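Local coordinates for thiamin pyrophosphokinase family protein (Enterococcus faecalis, PDB 3MEL) that probably transfers a pyrophosphate group from ATP to thiamine, making thiamine diphosphate, and binds thiamine diphosphate and magnesium, at residues 133-138 against 207-212; 155-160 against 186-191; 169-174 against 192-197; 111-116 against 137-142; 2-7 against 23-28. All blocks are in the same frame, centred on the assembly; numbering follows the deposited sequence.

Contact 1 of 5, residues 133-138 against 207-212; sequences RQNSIQ and AVIQSK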
# COMPACT_ATOMS: atom_id res chain seq x y z
N ARG A 133 -9.27 -1.23 -9.96
CA ARG A 133 -10.39 -0.37 -10.32
C ARG A 133 -10.01 1.10 -10.15
O ARG A 133 -10.36 1.92 -11.00
CB ARG A 133 -11.63 -0.70 -9.47
CG ARG A 133 -12.93 -0.06 -9.97
CD ARG A 133 -14.17 -0.52 -9.19
NE ARG A 133 -15.39 -0.44 -9.99
CZ ARG A 133 -15.57 -1.03 -11.18
NH1 ARG A 133 -14.60 -1.75 -11.75
NH2 ARG A 133 -16.74 -0.91 -11.82
N GLN A 134 -9.26 1.41 -9.08
CA GLN A 134 -8.93 2.80 -8.72
C GLN A 134 -7.50 3.22 -8.98
O GLN A 134 -7.17 4.40 -8.84
CB GLN A 134 -9.13 3.05 -7.22
CG GLN A 134 -10.50 2.82 -6.67
CD GLN A 134 -10.65 3.51 -5.33
OE1 GLN A 134 -11.19 2.95 -4.37
NE2 GLN A 134 -10.16 4.73 -5.25
N ASN A 135 -6.63 2.27 -9.30
CA ASN A 135 -5.20 2.57 -9.30
C ASN A 135 -4.47 1.97 -10.47
O ASN A 135 -4.83 0.91 -10.96
CB ASN A 135 -4.54 2.09 -8.00
CG ASN A 135 -4.94 2.93 -6.82
OD1 ASN A 135 -4.44 4.03 -6.64
ND2 ASN A 135 -5.88 2.43 -6.03
N SER A 136 -3.44 2.67 -10.91
CA SER A 136 -2.61 2.16 -11.98
C SER A 136 -1.18 2.58 -11.75
O SER A 136 -0.88 3.78 -11.73
CB SER A 136 -3.09 2.66 -13.33
OG SER A 136 -2.14 2.33 -14.33
N ILE A 137 -0.29 1.59 -11.62
CA ILE A 137 1.07 1.81 -11.15
C ILE A 137 2.14 1.46 -12.17
O ILE A 137 2.13 0.38 -12.74
CB ILE A 137 1.30 1.02 -9.84
CG1 ILE A 137 0.24 1.39 -8.80
CG2 ILE A 137 2.69 1.31 -9.27
CD1 ILE A 137 0.20 0.51 -7.57
N GLN A 138 3.06 2.38 -12.40
CA GLN A 138 4.17 2.17 -13.33
C GLN A 138 5.48 2.45 -12.62
O GLN A 138 5.52 3.31 -11.74
CB GLN A 138 4.06 3.12 -14.52
CG GLN A 138 3.40 2.52 -15.75
CD GLN A 138 3.73 3.29 -17.02
OE1 GLN A 138 3.23 4.40 -17.23
NE2 GLN A 138 4.57 2.72 -17.86
N ALA A 207 7.53 5.21 -8.32
CA ALA A 207 6.36 4.52 -8.78
C ALA A 207 5.39 5.60 -9.18
O ALA A 207 4.84 6.29 -8.33
CB ALA A 207 5.76 3.67 -7.66
N VAL A 208 5.21 5.79 -10.48
CA VAL A 208 4.22 6.75 -10.90
C VAL A 208 2.87 6.10 -10.71
O VAL A 208 2.65 4.97 -11.17
CB VAL A 208 4.46 7.17 -12.35
CG1 VAL A 208 3.29 7.98 -12.87
CG2 VAL A 208 5.76 7.95 -12.45
N ILE A 209 1.96 6.78 -10.02
CA ILE A 209 0.63 6.23 -9.77
C ILE A 209 -0.49 7.15 -10.25
O ILE A 209 -0.51 8.32 -9.90
CB ILE A 209 0.39 5.90 -8.27
CG1 ILE A 209 1.31 4.77 -7.81
CG2 ILE A 209 -1.06 5.54 -8.02
CD1 ILE A 209 1.16 4.44 -6.34
N GLN A 210 -1.41 6.61 -11.05
CA GLN A 210 -2.60 7.35 -11.46
C GLN A 210 -3.83 6.72 -10.85
O GLN A 210 -3.99 5.51 -10.89
CB GLN A 210 -2.72 7.38 -12.98
CG GLN A 210 -1.60 8.13 -13.69
CD GLN A 210 -1.87 8.32 -15.18
OE1 GLN A 210 -1.00 8.06 -16.02
NE2 GLN A 210 -3.07 8.79 -15.51
N SER A 211 -4.72 7.54 -10.30
CA SER A 211 -5.79 7.03 -9.46
C SER A 211 -7.05 7.86 -9.65
O SER A 211 -7.02 8.87 -10.35
CB SER A 211 -5.35 7.07 -7.99
OG SER A 211 -4.75 8.33 -7.64
N LYS A 212 -8.16 7.43 -9.04
CA LYS A 212 -9.42 8.18 -9.06
C LYS A 212 -10.30 7.81 -7.88
O LYS A 212 -10.03 6.82 -7.20
CB LYS A 212 -10.19 7.93 -10.35
CG LYS A 212 -10.85 6.55 -10.41
CD LYS A 212 -11.53 6.32 -11.75
CE LYS A 212 -11.94 4.87 -11.94
NZ LYS A 212 -12.47 4.61 -13.32
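Ile-137 and Ile-209 lie side by side and point the same way, their CG1 atoms 3.7 Å apart on one face of an antiparallel strand pair. The two are directly cross-strand in a non-hydrogen-bonded pair, and both hold CG1 anti to the carbonyl carbon (chi1 -55° and -66°), which keeps the branches in matching poses. On the same face Ala-207 CB meets Ile-137 CG2 at 4.2 Å. Further along, Asn-135 OD1 approaches Ser-211 CB, but its amide is spent on the second subunit, bonding Gly-104 O and Ile-106 N there. The other face carries Ser-136 and Gln-210, with Ser-136 OG bonded to Glu-150. Backbone bonds flank the isoleucines, Gln-138 N reaching Val-208 O at 2.9 Å with an angle of 172°. Past the strand ends, Gln-134 stretches out and its NE2 donates to Lys-212 O (2.9 Å), while Lys-212 NZ turns to Asp-152. This is a regular antiparallel ladder between strands 135-140 and 206-211, deep in the mixed central sheet, with one face against the partner subunit.

Contact 2 of 5, residues 155-160 against 186-191; sequences YLAYCC and SYASNE
Tyr-158 and Tyr-187 form a hydrogen-bonded antiparallel pair: Tyr-158 N gives to Tyr-187 O at 2.8 Å, and Tyr-187 N returns the bond to Tyr-158 O, from above that carbonyl's plane. The same carbonyl oxygen lies in the plane of the Tyr-187 ring, at its edge, 3.4 Å from CD2. Cys-160 SG also comes to the ring edge, 4.0 Å from CE2, a sulfur-aromatic contact. Toward the other end Leu-156 N donates to Asn-190 O at 2.7 Å, while the return bond is weak. Between these pairs the register slips by one residue, a beta bulge, and Ala-157 CB packs against Ala-188. Asn-190 OD1 accepts from Glu-191 N, and its ND2 holds Tyr-174 O. Asp-107 of the second subunit takes Ser-186 OG and Ser-189 N, and Arg-105 of that subunit makes a cation-pi contact with Tyr-155. Strand 185-190 is one of the two outermost strands of this chain's mixed sheet, with strand 155-160 between it and 206-211.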
# COMPACT_ATOMS: atom_id res chain seq x y z
N TYR A 155 -6.11 11.63 -10.82
CA TYR A 155 -4.95 12.05 -10.03
C TYR A 155 -3.63 11.49 -10.55
O TYR A 155 -3.60 10.48 -11.23
CB TYR A 155 -5.18 11.69 -8.56
CG TYR A 155 -6.44 12.31 -8.00
CD1 TYR A 155 -6.52 13.68 -7.77
CD2 TYR A 155 -7.55 11.53 -7.68
CE1 TYR A 155 -7.66 14.26 -7.27
CE2 TYR A 155 -8.70 12.10 -7.17
CZ TYR A 155 -8.75 13.47 -6.96
OH TYR A 155 -9.89 14.06 -6.46
N LEU A 156 -2.55 12.19 -10.23
CA LEU A 156 -1.21 11.76 -10.59
C LEU A 156 -0.33 11.78 -9.33
O LEU A 156 -0.49 12.64 -8.47
CB LEU A 156 -0.64 12.69 -11.67
CG LEU A 156 0.81 12.52 -12.14
CD1 LEU A 156 1.10 11.12 -12.73
CD2 LEU A 156 1.19 13.62 -13.12
N ALA A 157 0.59 10.85 -9.21
CA ALA A 157 1.38 10.78 -8.00
C ALA A 157 2.79 10.32 -8.31
O ALA A 157 3.02 9.43 -9.14
CB ALA A 157 0.75 9.86 -7.01
N TYR A 158 3.75 10.97 -7.67
CA TYR A 158 5.11 10.49 -7.71
C TYR A 158 5.48 9.96 -6.34
O TYR A 158 5.70 10.70 -5.38
CB TYR A 158 6.07 11.58 -8.18
CG TYR A 158 5.79 12.01 -9.60
CD1 TYR A 158 6.44 11.41 -10.67
CD2 TYR A 158 4.85 13.00 -9.87
CE1 TYR A 158 6.16 11.80 -11.97
CE2 TYR A 158 4.58 13.39 -11.14
CZ TYR A 158 5.23 12.79 -12.20
OH TYR A 158 4.94 13.20 -13.47
N CYS A 159 5.48 8.63 -6.25
CA CYS A 159 5.77 7.93 -5.02
C CYS A 159 7.22 7.47 -5.08
O CYS A 159 7.57 6.61 -5.87
CB CYS A 159 4.82 6.75 -4.91
SG CYS A 159 3.10 7.27 -4.89
N CYS A 160 8.07 8.11 -4.29
CA CYS A 160 9.48 7.77 -4.28
C CYS A 160 9.70 6.61 -3.33
O CYS A 160 9.55 6.76 -2.11
CB CYS A 160 10.31 8.97 -3.82
SG CYS A 160 10.05 10.41 -4.85
N SER A 186 5.63 10.31 -0.72
CA SER A 186 4.55 10.11 -1.67
C SER A 186 3.93 11.44 -2.05
O SER A 186 3.05 11.93 -1.34
CB SER A 186 3.48 9.19 -1.10
OG SER A 186 2.45 8.94 -2.04
N TYR A 187 4.39 12.01 -3.16
CA TYR A 187 3.76 13.21 -3.70
C TYR A 187 2.49 12.83 -4.47
O TYR A 187 2.51 12.56 -5.68
CB TYR A 187 4.71 13.97 -4.60
CG TYR A 187 6.03 14.34 -3.98
CD1 TYR A 187 6.18 15.53 -3.26
CD2 TYR A 187 7.14 13.52 -4.14
CE1 TYR A 187 7.39 15.88 -2.71
CE2 TYR A 187 8.35 13.86 -3.61
CZ TYR A 187 8.48 15.04 -2.88
OH TYR A 187 9.71 15.37 -2.34
N ALA A 188 1.39 12.82 -3.74
CA ALA A 188 0.14 12.29 -4.20
C ALA A 188 -0.83 13.41 -4.49
O ALA A 188 -0.56 14.56 -4.14
CB ALA A 188 -0.43 11.37 -3.16
N SER A 189 -1.94 13.09 -5.14
CA SER A 189 -3.00 14.05 -5.44
C SER A 189 -2.58 15.19 -6.37
O SER A 189 -3.22 16.22 -6.45
CB SER A 189 -3.64 14.59 -4.16
OG SER A 189 -3.96 13.52 -3.28
N ASN A 190 -1.50 14.98 -7.10
CA ASN A 190 -1.17 15.86 -8.21
C ASN A 190 -2.19 15.65 -9.35
O ASN A 190 -2.92 14.67 -9.35
CB ASN A 190 0.25 15.58 -8.68
CG ASN A 190 0.85 16.76 -9.39
OD1 ASN A 190 0.13 17.65 -9.83
ND2 ASN A 190 2.17 16.78 -9.51
N GLU A 191 -2.25 16.58 -10.29
CA GLU A 191 -3.17 16.47 -11.43
C GLU A 191 -2.49 16.78 -12.76
O GLU A 191 -1.48 17.48 -12.83
CB GLU A 191 -4.38 17.38 -11.27
CG GLU A 191 -5.27 17.06 -10.09
CD GLU A 191 -6.39 18.07 -9.92
OE1 GLU A 191 -6.64 18.84 -10.87
OE2 GLU A 191 -7.04 18.10 -8.86

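Contact 3 of 5, residues 169-174 against 192-197; sequences LRRSKY and FIEEAA
Arg-171 and Glu-194 make the one salt bridge here: NH1 lies 2.8 Å from OE1, although the position of that carboxylate oxygen is less sure, and with it the roughly right-angled crossing of the two side chains. Arg-171 bends at chi3 (-115°), which turns NE out of the line of its aliphatic chain, and Ala-196 C lies over one face of the guanidinium. The apolar contact is Ile-193 CG2 on Lys-173 CB at 3.9 Å. Other carbons meet backbone: Ile-193 CD1 approaches Ser-172 O, the Ala-197 methyl lies against Arg-170 O, and Arg-171 CB rests 3.8 Å from Ala-197 CA. The backbones are bridged once, Ser-172 CA standing 5.0 Å from Phe-192 CA. Among polar bonds, Ser-172 OG donates to Arg-170 O (3.0 Å) from well above the carbonyl plane. Phe-192 and Ala-197 turn to Leu-156 of the mixed sheet. The whole marks the point where strand 167-170 runs out beside the start of strand 196-200, an edge of the three-stranded antiparallel sheet in the family's vitamin B1-binding region.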
# COMPACT_ATOMS: atom_id res chain seq x y z
N LEU A 169 9.89 18.01 -12.25
CA LEU A 169 8.59 17.46 -12.60
C LEU A 169 7.70 18.58 -13.15
O LEU A 169 7.35 19.50 -12.44
CB LEU A 169 8.04 16.77 -11.34
CG LEU A 169 6.61 16.54 -10.86
CD1 LEU A 169 6.66 15.91 -9.49
CD2 LEU A 169 5.82 17.82 -10.80
N ARG A 170 7.38 18.50 -14.45
CA ARG A 170 6.62 19.56 -15.12
C ARG A 170 5.27 19.11 -15.68
O ARG A 170 4.84 17.97 -15.52
CB ARG A 170 7.44 20.17 -16.26
CG ARG A 170 8.66 20.97 -15.83
CD ARG A 170 8.29 22.32 -15.20
NE ARG A 170 9.47 22.99 -14.67
CZ ARG A 170 9.82 23.00 -13.38
NH1 ARG A 170 9.05 22.39 -12.48
NH2 ARG A 170 10.92 23.63 -12.99
N ARG A 171 4.61 20.06 -16.35
CA ARG A 171 3.30 19.84 -16.97
C ARG A 171 2.25 19.24 -16.01
O ARG A 171 1.25 18.69 -16.46
CB ARG A 171 3.43 18.99 -18.23
CG ARG A 171 4.47 19.47 -19.23
CD ARG A 171 4.04 19.06 -20.63
NE ARG A 171 4.93 18.10 -21.29
CZ ARG A 171 4.56 17.31 -22.31
NH1 ARG A 171 3.31 17.35 -22.78
NH2 ARG A 171 5.44 16.48 -22.85
N SER A 172 2.50 19.36 -14.71
CA SER A 172 1.55 18.92 -13.69
C SER A 172 0.83 20.14 -13.13
O SER A 172 1.15 21.27 -13.49
CB SER A 172 2.29 18.20 -12.55
OG SER A 172 3.29 17.33 -13.05
N LYS A 173 -0.13 19.92 -12.24
CA LYS A 173 -0.81 21.01 -11.54
C LYS A 173 -0.08 21.32 -10.24
O LYS A 173 -0.62 21.96 -9.37
CB LYS A 173 -2.27 20.64 -11.26
CG LYS A 173 -3.13 21.69 -10.57
CD LYS A 173 -3.53 21.23 -9.17
CE LYS A 173 -4.70 22.01 -8.63
NZ LYS A 173 -5.81 22.08 -9.63
N TYR A 174 1.15 20.83 -10.14
CA TYR A 174 2.00 21.00 -8.96
C TYR A 174 3.38 20.55 -9.37
O TYR A 174 3.54 19.52 -10.02
CB TYR A 174 1.54 20.14 -7.79
CG TYR A 174 0.29 20.61 -7.11
CD1 TYR A 174 0.27 21.80 -6.39
CD2 TYR A 174 -0.87 19.85 -7.15
CE1 TYR A 174 -0.88 22.23 -5.75
CE2 TYR A 174 -2.02 20.27 -6.52
CZ TYR A 174 -2.02 21.46 -5.82
OH TYR A 174 -3.17 21.88 -5.19
N PHE A 192 -3.05 16.23 -13.83
CA PHE A 192 -2.63 16.55 -15.18
C PHE A 192 -3.25 17.88 -15.58
O PHE A 192 -4.41 18.14 -15.27
CB PHE A 192 -3.11 15.48 -16.15
CG PHE A 192 -2.32 14.22 -16.09
CD1 PHE A 192 -1.16 14.07 -16.86
CD2 PHE A 192 -2.72 13.16 -15.28
CE1 PHE A 192 -0.43 12.91 -16.81
CE2 PHE A 192 -1.98 11.99 -15.23
CZ PHE A 192 -0.83 11.86 -15.99
N ILE A 193 -2.47 18.73 -16.25
CA ILE A 193 -3.06 19.91 -16.86
C ILE A 193 -3.24 19.67 -18.37
O ILE A 193 -4.17 20.19 -18.98
CB ILE A 193 -2.27 21.21 -16.56
CG1 ILE A 193 -0.81 21.10 -17.00
CG2 ILE A 193 -2.36 21.57 -15.06
CD1 ILE A 193 -0.00 22.35 -16.70
N GLU A 194 -2.35 18.87 -18.95
CA GLU A 194 -2.50 18.47 -20.35
C GLU A 194 -2.92 17.00 -20.43
O GLU A 194 -3.54 16.47 -19.50
CB GLU A 194 -1.18 18.67 -21.10
CG GLU A 194 -0.60 20.07 -20.99
CD GLU A 194 0.81 20.15 -21.55
OE1 GLU A 194 1.43 19.07 -21.74
OE2 GLU A 194 1.29 21.28 -21.81
N GLU A 195 -2.57 16.34 -21.53
CA GLU A 195 -2.83 14.92 -21.67
C GLU A 195 -1.59 14.13 -21.27
O GLU A 195 -1.59 12.88 -21.26
CB GLU A 195 -3.25 14.60 -23.11
CG GLU A 195 -4.43 15.44 -23.62
CD GLU A 195 -5.64 15.39 -22.68
OE1 GLU A 195 -6.15 14.27 -22.41
OE2 GLU A 195 -6.09 16.47 -22.23
N ALA A 196 -0.53 14.85 -20.94
CA ALA A 196 0.72 14.21 -20.57
C ALA A 196 1.44 15.09 -19.59
O ALA A 196 1.37 16.31 -19.68
CB ALA A 196 1.59 13.96 -21.79
N ALA A 197 2.14 14.46 -18.65
CA ALA A 197 3.02 15.20 -17.75
C ALA A 197 4.44 14.75 -18.05
O ALA A 197 4.64 13.86 -18.86
CB ALA A 197 2.65 14.93 -16.32

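Contact 4 of 5, residues 111-116 against 137-142; sequences ANLWLP and IQYYAP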
# COMPACT_ATOMS: atom_id res chain seq x y z
N ALA A 111 4.65 -6.39 -0.81
CA ALA A 111 5.32 -7.48 -1.49
C ALA A 111 5.29 -7.20 -2.98
O ALA A 111 6.31 -7.30 -3.66
CB ALA A 111 4.63 -8.79 -1.18
N ASN A 112 4.11 -6.83 -3.47
CA ASN A 112 3.89 -6.53 -4.87
C ASN A 112 4.57 -5.23 -5.32
O ASN A 112 5.31 -5.20 -6.28
CB ASN A 112 2.38 -6.47 -5.16
CG ASN A 112 1.70 -7.85 -5.20
OD1 ASN A 112 2.35 -8.87 -5.41
ND2 ASN A 112 0.39 -7.87 -5.01
N LEU A 113 4.31 -4.16 -4.59
CA LEU A 113 4.84 -2.83 -4.87
C LEU A 113 6.37 -2.71 -4.93
O LEU A 113 6.89 -1.72 -5.41
CB LEU A 113 4.32 -1.90 -3.79
CG LEU A 113 4.60 -0.41 -3.92
CD1 LEU A 113 3.96 0.10 -5.19
CD2 LEU A 113 4.05 0.31 -2.71
N TRP A 114 7.10 -3.70 -4.42
CA TRP A 114 8.55 -3.63 -4.42
C TRP A 114 9.13 -4.67 -5.38
O TRP A 114 10.32 -4.97 -5.35
CB TRP A 114 9.11 -3.87 -3.00
CG TRP A 114 8.81 -2.78 -1.95
CD1 TRP A 114 8.66 -1.43 -2.15
CD2 TRP A 114 8.67 -2.99 -0.53
NE1 TRP A 114 8.41 -0.79 -0.95
CE2 TRP A 114 8.40 -1.73 0.05
CE3 TRP A 114 8.72 -4.12 0.30
CZ2 TRP A 114 8.20 -1.58 1.42
CZ3 TRP A 114 8.51 -3.96 1.65
CH2 TRP A 114 8.26 -2.70 2.20
N LEU A 115 8.27 -5.23 -6.23
CA LEU A 115 8.70 -6.22 -7.22
C LEU A 115 9.94 -5.81 -8.04
O LEU A 115 10.95 -6.52 -8.00
CB LEU A 115 7.53 -6.63 -8.12
CG LEU A 115 6.67 -7.71 -7.48
CD1 LEU A 115 5.29 -7.80 -8.09
CD2 LEU A 115 7.36 -9.05 -7.57
N PRO A 116 9.88 -4.67 -8.76
CA PRO A 116 11.01 -4.11 -9.51
C PRO A 116 12.34 -4.08 -8.75
O PRO A 116 13.39 -4.07 -9.38
CB PRO A 116 10.58 -2.67 -9.77
CG PRO A 116 9.34 -2.46 -8.94
CD PRO A 116 8.71 -3.79 -8.88
N ILE A 137 -0.29 1.59 -11.62
CA ILE A 137 1.07 1.81 -11.15
C ILE A 137 2.14 1.46 -12.17
O ILE A 137 2.13 0.38 -12.74
CB ILE A 137 1.30 1.02 -9.84
CG1 ILE A 137 0.24 1.39 -8.80
CG2 ILE A 137 2.69 1.31 -9.27
CD1 ILE A 137 0.20 0.51 -7.57
N GLN A 138 3.06 2.38 -12.40
CA GLN A 138 4.17 2.17 -13.33
C GLN A 138 5.48 2.45 -12.62
O GLN A 138 5.52 3.31 -11.74
CB GLN A 138 4.06 3.12 -14.52
CG GLN A 138 3.40 2.52 -15.75
CD GLN A 138 3.73 3.29 -17.02
OE1 GLN A 138 3.23 4.40 -17.23
NE2 GLN A 138 4.57 2.72 -17.86
N TYR A 139 6.56 1.76 -12.99
CA TYR A 139 7.84 1.96 -12.31
C TYR A 139 8.88 2.65 -13.18
O TYR A 139 8.93 2.42 -14.39
CB TYR A 139 8.40 0.65 -11.75
CG TYR A 139 7.51 0.04 -10.71
CD1 TYR A 139 7.56 0.44 -9.38
CD2 TYR A 139 6.59 -0.93 -11.06
CE1 TYR A 139 6.73 -0.11 -8.44
CE2 TYR A 139 5.76 -1.49 -10.12
CZ TYR A 139 5.83 -1.08 -8.82
OH TYR A 139 4.99 -1.65 -7.92
N TYR A 140 9.70 3.49 -12.56
CA TYR A 140 10.75 4.20 -13.28
C TYR A 140 12.09 4.19 -12.55
O TYR A 140 12.15 4.44 -11.35
CB TYR A 140 10.32 5.64 -13.53
CG TYR A 140 9.20 5.78 -14.52
CD1 TYR A 140 9.46 5.85 -15.88
CD2 TYR A 140 7.89 5.84 -14.10
CE1 TYR A 140 8.44 5.97 -16.78
CE2 TYR A 140 6.86 5.96 -15.00
CZ TYR A 140 7.14 6.03 -16.34
OH TYR A 140 6.10 6.17 -17.24
N ALA A 141 13.15 3.91 -13.29
CA ALA A 141 14.49 4.17 -12.81
C ALA A 141 14.89 5.55 -13.31
O ALA A 141 14.19 6.12 -14.14
CB ALA A 141 15.43 3.13 -13.32
N PRO A 142 16.01 6.11 -12.82
CA PRO A 142 16.43 7.46 -13.19
C PRO A 142 16.46 7.71 -14.69
O PRO A 142 17.13 7.00 -15.45
CB PRO A 142 17.86 7.53 -12.65
CG PRO A 142 17.85 6.63 -11.50
CD PRO A 142 16.97 5.48 -11.89
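Tyr-139 holds CG anti to its carbonyl carbon (chi1 -62°), sending the ring off strand 135-140 toward Pro-116, and chi2 of -84° turns it broadside to the proline. Pro-116 CG then stands 3.4 Å from the centroid of the Tyr-139 ring, only 10° off the ring normal, a CH-pi contact squarely over the centre of one face. Pro-116 CD stands over the same face but higher, 3.9 Å from Tyr-139 CE2. Leu-113 sets its CG anti to the backbone N, and its CD1 comes to 3.4 Å from Tyr-139 OH, the two side chains crossing at about a right angle. The same methyl reaches Ile-137 CG2 more loosely, at 4.4 Å. Leu-113 O is also close to the phenol, 3.1 Å from Tyr-139 OH. Met-205 touches both Pro-116 and Tyr-139, while Leu-110 of the second subunit packs on Leu-113. Asn-112, on the same helix, comes near the bound thiamine diphosphate and Thr-80 of its pocket. Chemically, the end of helix 106-113 and the turn after it meet strand 135-140 mainly by dispersion and a CH-pi contact, with Tyr-139 OH and Leu-113 O as the polar atoms at the join.

Contact 5 of 5, residues 2-7 against 23-28; sequences SRVLLV and YDYFVG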
# COMPACT_ATOMS: atom_id res chain seq x y z
N SER A 2 4.14 -6.53 -27.14
CA SER A 2 3.43 -7.66 -26.55
C SER A 2 2.93 -7.30 -25.16
O SER A 2 3.60 -6.59 -24.43
CB SER A 2 4.35 -8.88 -26.48
OG SER A 2 5.68 -8.47 -26.17
N ARG A 3 1.75 -7.77 -24.80
CA ARG A 3 1.29 -7.56 -23.44
C ARG A 3 0.87 -8.87 -22.80
O ARG A 3 0.31 -9.74 -23.47
CB ARG A 3 0.12 -6.59 -23.43
CG ARG A 3 0.49 -5.25 -23.97
CD ARG A 3 -0.68 -4.31 -23.86
NE ARG A 3 -0.38 -3.04 -24.51
CZ ARG A 3 -0.76 -2.73 -25.74
NH1 ARG A 3 -1.46 -3.59 -26.46
NH2 ARG A 3 -0.43 -1.55 -26.25
N VAL A 4 1.15 -9.03 -21.51
CA VAL A 4 0.68 -10.21 -20.81
C VAL A 4 -0.17 -9.78 -19.65
O VAL A 4 0.15 -8.82 -18.98
CB VAL A 4 1.84 -11.04 -20.29
CG1 VAL A 4 1.31 -12.30 -19.63
CG2 VAL A 4 2.82 -11.37 -21.43
N LEU A 5 -1.26 -10.49 -19.40
CA LEU A 5 -2.16 -10.15 -18.30
C LEU A 5 -2.16 -11.21 -17.19
O LEU A 5 -2.44 -12.37 -17.47
CB LEU A 5 -3.58 -9.99 -18.80
CG LEU A 5 -4.58 -9.67 -17.71
CD1 LEU A 5 -4.42 -8.23 -17.26
CD2 LEU A 5 -5.99 -9.90 -18.18
N LEU A 6 -1.87 -10.81 -15.95
CA LEU A 6 -1.83 -11.76 -14.81
C LEU A 6 -2.96 -11.52 -13.82
O LEU A 6 -3.28 -10.38 -13.53
CB LEU A 6 -0.47 -11.71 -14.11
CG LEU A 6 0.76 -11.94 -14.98
CD1 LEU A 6 1.07 -10.68 -15.77
CD2 LEU A 6 1.97 -12.35 -14.16
N VAL A 7 -3.57 -12.58 -13.29
CA VAL A 7 -4.75 -12.42 -12.43
C VAL A 7 -4.62 -13.10 -11.05
O VAL A 7 -4.72 -14.32 -10.92
CB VAL A 7 -6.02 -12.93 -13.15
CG1 VAL A 7 -7.25 -12.58 -12.35
CG2 VAL A 7 -6.10 -12.34 -14.56
N TYR A 23 -4.19 -8.17 -24.85
CA TYR A 23 -3.29 -9.18 -24.27
C TYR A 23 -3.06 -10.38 -25.19
O TYR A 23 -3.97 -10.83 -25.88
CB TYR A 23 -3.80 -9.61 -22.90
CG TYR A 23 -4.05 -8.44 -22.01
CD1 TYR A 23 -3.00 -7.64 -21.58
CD2 TYR A 23 -5.34 -8.12 -21.60
CE1 TYR A 23 -3.23 -6.54 -20.77
CE2 TYR A 23 -5.58 -7.02 -20.80
CZ TYR A 23 -4.52 -6.24 -20.38
OH TYR A 23 -4.77 -5.15 -19.58
N ASP A 24 -1.82 -10.86 -25.22
CA ASP A 24 -1.40 -11.97 -26.06
C ASP A 24 -1.21 -13.25 -25.26
O ASP A 24 -0.79 -14.27 -25.80
CB ASP A 24 -0.07 -11.65 -26.72
CG ASP A 24 -0.11 -10.38 -27.53
OD1 ASP A 24 -0.98 -10.27 -28.42
OD2 ASP A 24 0.73 -9.50 -27.28
N TYR A 25 -1.51 -13.21 -23.96
CA TYR A 25 -1.23 -14.31 -23.07
C TYR A 25 -1.92 -14.03 -21.74
O TYR A 25 -1.76 -12.95 -21.18
CB TYR A 25 0.29 -14.42 -22.86
CG TYR A 25 0.78 -15.73 -22.28
CD1 TYR A 25 0.65 -16.92 -22.99
CD2 TYR A 25 1.40 -15.78 -21.02
CE1 TYR A 25 1.10 -18.12 -22.47
CE2 TYR A 25 1.86 -16.98 -20.50
CZ TYR A 25 1.71 -18.14 -21.23
OH TYR A 25 2.15 -19.34 -20.73
N PHE A 26 -2.69 -14.99 -21.24
CA PHE A 26 -3.43 -14.79 -20.00
C PHE A 26 -2.94 -15.74 -18.92
O PHE A 26 -2.86 -16.95 -19.12
CB PHE A 26 -4.93 -14.97 -20.22
CG PHE A 26 -5.54 -13.92 -21.10
CD1 PHE A 26 -6.53 -13.08 -20.62
CD2 PHE A 26 -5.14 -13.77 -22.42
CE1 PHE A 26 -7.11 -12.11 -21.43
CE2 PHE A 26 -5.72 -12.81 -23.24
CZ PHE A 26 -6.70 -11.98 -22.73
N VAL A 27 -2.62 -15.17 -17.75
CA VAL A 27 -2.00 -15.90 -16.65
C VAL A 27 -2.87 -15.86 -15.41
O VAL A 27 -3.20 -14.79 -14.91
CB VAL A 27 -0.62 -15.32 -16.32
CG1 VAL A 27 0.09 -16.17 -15.27
CG2 VAL A 27 0.22 -15.24 -17.56
N GLY A 28 -3.25 -17.02 -14.91
CA GLY A 28 -4.03 -17.12 -13.69
C GLY A 28 -3.09 -17.37 -12.53
O GLY A 28 -2.09 -18.07 -12.67
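Leu-5 is gripped on both backbone polar atoms: its N donates to Tyr-25 O at 3.1 Å, nearly straight at 175°, and its O accepts from Val-27 N at 2.8 Å. Val-27 O in turn takes Val-7 N, continuing the staggered bonding of parallel strands 3-7 and 26-29. The pairing starts with Arg-3: its O accepts from Asp-24 N at 3.0 Å, and its N-H reaches Asp-24 OD2 (3.2 Å) on the anti side of that oxygen, 32° out of the carboxylate plane. The other edge of strand 3-7 is satisfied by strand 95-99, where Val-4 and Leu-6 bond to Glu-95, Thr-97 and Ile-99. Among the side chains, Leu-5 CB sits over the centre of one face of the Tyr-23 ring, 3.6 Å from the centroid, a CH-pi contact. On the opposite sheet face Val-4 CG1 lies at the edge of the Tyr-25 ring, 3.7 Å from CD2, and Leu-6 runs beside Val-27. From Val-4 to Leu-6 the backbone thus draws partners from both neighbours, while a carboxylate does the work of a backbone acceptor where the pairing begins. Just after strand 26-29 comes Asp-30, a magnesium ligand.

Along the chain contact 5 comes first and closes before contact 4 opens; contact 4 ends on strand 135-140, where contact 1 begins, and contacts 2 and 3 fall within the span that contact 1 encloses, their segments alternating. Contacts 1, 2, 4 and 5 all reach the ten-stranded mixed sheet. Contact 5 lies in its parallel half, about 27 Å between centres from contact 2 in the antiparallel half. Contacts 1 and 2 are 9 Å apart (centres) and meet through strands 206-211 and 155-160. Contact 3, on the separate three-stranded sheet, joins contact 2 through Asn-190 and Tyr-174. One sheet runs from the parallel, magnesium-binding part to the antiparallel part, and contacts 1, 2 and 4 touch the second subunit.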